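Local coordinates for protein lysine-sensitive aspartokinase 3 (Escherichia coli, PDB 2J0W) that catalyses the ATP-dependent phosphorylation of L-aspartate to 4-phospho-L-aspartate, the first step of lysine biosynthesis, under feedback inhibition by lysine, at residues Val223-Tyr227 and Ala284-Val289. Sequence-based numbering, arbitrary orientation.
Sequences VPGIY and AGGTLV. With ADP (adenosine-5'-diphosphate), chain D.
With OG1 anti to the carbonyl carbon (chi1 -57°), T287 presents its hydroxyl to the backbone of I226; with CG1 of I226 likewise anti to its own carbonyl carbon (chi1 -57°), CG1 lies alongside T287 CB, while the extended chain brings CD1 near the threonine methyl CG2 and to rest on V289. The pair exemplifies how a side chain can bridge two strands that are not sheet neighbours: I226 N donates to T287 OG1 at 2.6 Å, nearly straight at 165°, and the same oxygen is hydrogen-bonded to I240 O. The two side chains cross at about a right angle, and I226 CD1 ends on V289 CG2, 3.6 Å away. G225 CA lies 3.4 Å from T287 OG1, where a CB would clash with the hydroxyl. P224, the centre of an inverse gamma turn, brings its CB within 3.9 Å of A284 CB. A valine in place of T287 would probably leave the I226 amide and I240 O without their shared partner. The next residue, Y227, meets the adenine of ADP: its N donates to N1 at 2.8 Å, and its O accepts from N6 at 3.2 Å. In the mixed sheet of the amino acid kinase domain, strand 239-244 runs between edge strand 226-227 and strand 287-290, while strand 274-278 flanks the latter and touches P224 and I226 through S278 and V276.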
ATOM      1  N   VAL A 223     -26.112  21.645  10.088  1.00 59.08           N
ATOM      2  CA  VAL A 223     -24.872  22.416  10.107  1.00 58.18           C
ATOM      3  C   VAL A 223     -24.795  23.169   8.787  1.00 60.68           C
ATOM      4  O   VAL A 223     -24.922  22.573   7.727  1.00 64.41           O
ATOM      5  CB  VAL A 223     -23.655  21.494  10.246  1.00 54.69           C
ATOM      6  CG1 VAL A 223     -22.513  22.008   9.392  1.00 63.57           C
ATOM      7  CG2 VAL A 223     -23.242  21.419  11.698  1.00 40.19           C
ATOM      8  N   PRO A 224     -24.563  24.488   8.839  1.00 62.27           N
ATOM      9  CA  PRO A 224     -24.474  25.357   7.663  1.00 61.96           C
ATOM     10  C   PRO A 224     -23.265  25.146   6.769  1.00 64.78           C
ATOM     11  O   PRO A 224     -22.297  25.901   6.855  1.00 65.33           O
ATOM     12  CB  PRO A 224     -24.488  26.741   8.278  1.00 59.15           C
ATOM     13  CG  PRO A 224     -23.681  26.533   9.496  1.00 61.65           C
ATOM     14  CD  PRO A 224     -24.246  25.248  10.060  1.00 64.24           C
ATOM     15  N   GLY A 225     -23.333  24.126   5.909  1.00 67.33           N
ATOM     16  CA  GLY A 225     -22.244  23.830   4.986  1.00 68.19           C
ATOM     17  C   GLY A 225     -21.251  22.755   5.405  1.00 67.11           C
ATOM     18  O   GLY A 225     -21.465  22.042   6.384  1.00 72.25           O
ATOM     19  N   ILE A 226     -20.163  22.639   4.647  1.00 63.11           N
ATOM     20  CA  ILE A 226     -19.101  21.670   4.920  1.00 59.95           C
ATOM     21  C   ILE A 226     -17.943  22.434   5.591  1.00 58.85           C
ATOM     22  O   ILE A 226     -17.449  23.425   5.049  1.00 57.72           O
ATOM     23  CB  ILE A 226     -18.601  21.021   3.591  1.00 62.24           C
ATOM     24  CG1 ILE A 226     -19.769  20.360   2.854  1.00 59.46           C
ATOM     25  CG2 ILE A 226     -17.520  19.982   3.869  1.00 52.03           C
ATOM     26  CD1 ILE A 226     -19.396  19.840   1.468  1.00 52.80           C
ATOM     27  N   TYR A 227     -17.511  21.981   6.762  1.00 55.73           N
ATOM     28  CA  TYR A 227     -16.432  22.660   7.474  1.00 58.20           C
ATOM     29  C   TYR A 227     -15.073  22.024   7.259  1.00 58.80           C
ATOM     30  O   TYR A 227     -14.966  20.997   6.608  1.00 61.82           O
ATOM     31  CB  TYR A 227     -16.734  22.699   8.970  1.00 62.82           C
ATOM     32  CG  TYR A 227     -17.824  23.671   9.326  1.00 66.84           C
ATOM     33  CD1 TYR A 227     -19.021  23.681   8.623  1.00 63.60           C
ATOM     34  CD2 TYR A 227     -17.653  24.598  10.352  1.00 69.10           C
ATOM     35  CE1 TYR A 227     -20.021  24.585   8.920  1.00 68.96           C
ATOM     36  CE2 TYR A 227     -18.654  25.511  10.661  1.00 66.27           C
ATOM     37  CZ  TYR A 227     -19.836  25.498   9.937  1.00 64.84           C
ATOM     38  OH  TYR A 227     -20.836  26.397  10.215  1.00 68.04           O
ATOM     39  N   ALA A 284     -27.239  31.546   7.019  1.00 78.32           N
ATOM     40  CA  ALA A 284     -25.896  31.521   7.548  1.00 76.77           C
ATOM     41  C   ALA A 284     -25.076  31.192   6.313  1.00 73.65           C
ATOM     42  O   ALA A 284     -23.926  31.608   6.196  1.00 74.39           O
ATOM     43  CB  ALA A 284     -25.746  30.438   8.609  1.00 75.76           C
ATOM     44  N   GLY A 285     -25.701  30.472   5.379  1.00 70.43           N
ATOM     45  CA  GLY A 285     -25.029  30.096   4.146  1.00 72.29           C
ATOM     46  C   GLY A 285     -24.338  28.735   4.179  1.00 73.53           C
ATOM     47  O   GLY A 285     -23.664  28.374   5.148  1.00 73.55           O
ATOM     48  N   GLY A 286     -24.493  27.974   3.104  1.00 71.94           N
ATOM     49  CA  GLY A 286     -23.868  26.668   3.059  1.00 70.58           C
ATOM     50  C   GLY A 286     -22.715  26.583   2.081  1.00 70.54           C
ATOM     51  O   GLY A 286     -22.273  27.589   1.524  1.00 71.16           O
ATOM     52  N   THR A 287     -22.231  25.364   1.878  1.00 69.42           N
ATOM     53  CA  THR A 287     -21.125  25.098   0.973  1.00 65.67           C
ATOM     54  C   THR A 287     -21.638  24.527  -0.329  1.00 63.06           C
ATOM     55  O   THR A 287     -22.531  23.686  -0.335  1.00 61.23           O
ATOM     56  CB  THR A 287     -20.163  24.056   1.549  1.00 68.32           C
ATOM     57  OG1 THR A 287     -19.685  24.491   2.826  1.00 73.18           O
ATOM     58  CG2 THR A 287     -18.992  23.844   0.599  1.00 67.17           C
ATOM     59  N   LEU A 288     -21.062  24.980  -1.433  1.00 63.80           N
ATOM     60  CA  LEU A 288     -21.451  24.459  -2.728  1.00 64.91           C
ATOM     61  C   LEU A 288     -20.321  23.579  -3.252  1.00 66.35           C
ATOM     62  O   LEU A 288     -19.149  23.960  -3.241  1.00 65.38           O
ATOM     63  CB  LEU A 288     -21.736  25.587  -3.707  1.00 67.56           C
ATOM     64  CG  LEU A 288     -22.068  25.058  -5.107  1.00 80.00           C
ATOM     65  CD1 LEU A 288     -23.366  25.672  -5.627  1.00 77.58           C
ATOM     66  CD2 LEU A 288     -20.901  25.359  -6.034  1.00 84.34           C
ATOM     67  N   VAL A 289     -20.690  22.387  -3.694  1.00 66.43           N
ATOM     68  CA  VAL A 289     -19.733  21.427  -4.215  1.00 64.37           C
ATOM     69  C   VAL A 289     -19.893  21.399  -5.720  1.00 65.21           C
ATOM     70  O   VAL A 289     -20.979  21.132  -6.222  1.00 66.46           O
ATOM     71  CB  VAL A 289     -20.013  20.022  -3.636  1.00 53.57           C
ATOM     72  CG1 VAL A 289     -19.046  19.012  -4.220  1.00 47.73           C
ATOM     73  CG2 VAL A 289     -19.896  20.066  -2.113  1.00 36.69           C
TER
HETATM   74  PB  ADP D 820     -28.312  14.462   8.170  1.00 54.19           P
HETATM   75  O1B ADP D 820     -28.681  15.841   7.776  1.00 58.10           O
HETATM   76  O2B ADP D 820     -29.474  13.709   8.772  1.00 57.23           O
HETATM   77  O3B ADP D 820     -27.704  13.664   6.970  1.00 61.57           O
HETATM   78  PA  ADP D 820     -25.962  13.769   9.738  1.00 48.62           P
HETATM   79  O1A ADP D 820     -25.867  13.663  11.214  1.00 40.42           O
HETATM   80  O2A ADP D 820     -25.992  12.478   8.983  1.00 47.24           O
HETATM   81  O3A ADP D 820     -27.226  14.615   9.328  1.00 40.30           O
HETATM   82  O5' ADP D 820     -24.668  14.668   9.392  1.00 49.04           O
HETATM   83  C5' ADP D 820     -24.420  16.076   9.702  1.00 39.04           C
HETATM   84  C4' ADP D 820     -23.238  16.113  10.654  1.00 39.60           C
HETATM   85  O4' ADP D 820     -21.982  15.532  10.194  1.00 46.89           O
HETATM   86  C3' ADP D 820     -22.792  17.443  11.203  1.00 48.89           C
HETATM   87  O3' ADP D 820     -23.870  17.820  12.089  1.00 52.51           O
HETATM   88  C2' ADP D 820     -21.489  17.054  11.867  1.00 46.84           C
HETATM   89  O2' ADP D 820     -21.706  16.504  13.155  1.00 53.91           O
HETATM   90  C1' ADP D 820     -20.900  16.034  10.959  1.00 50.60           C
HETATM   91  N9  ADP D 820     -19.667  16.481  10.153  1.00 54.44           N
HETATM   92  C8  ADP D 820     -18.549  15.723  10.124  1.00 55.18           C
HETATM   93  N7  ADP D 820     -17.559  16.208   9.404  1.00 55.99           N
HETATM   94  C5  ADP D 820     -18.064  17.353   8.922  1.00 52.39           C
HETATM   95  C6  ADP D 820     -17.458  18.347   8.067  1.00 55.22           C
HETATM   96  N6  ADP D 820     -16.265  18.266   7.588  1.00 55.44           N
HETATM   97  N1  ADP D 820     -18.289  19.442   7.764  1.00 59.68           N
HETATM   98  C2  ADP D 820     -19.598  19.570   8.260  1.00 57.86           C
HETATM   99  N3  ADP D 820     -20.165  18.631   9.071  1.00 52.07           N
HETATM  100  C4  ADP D 820     -19.381  17.567   9.371  1.00 49.01           C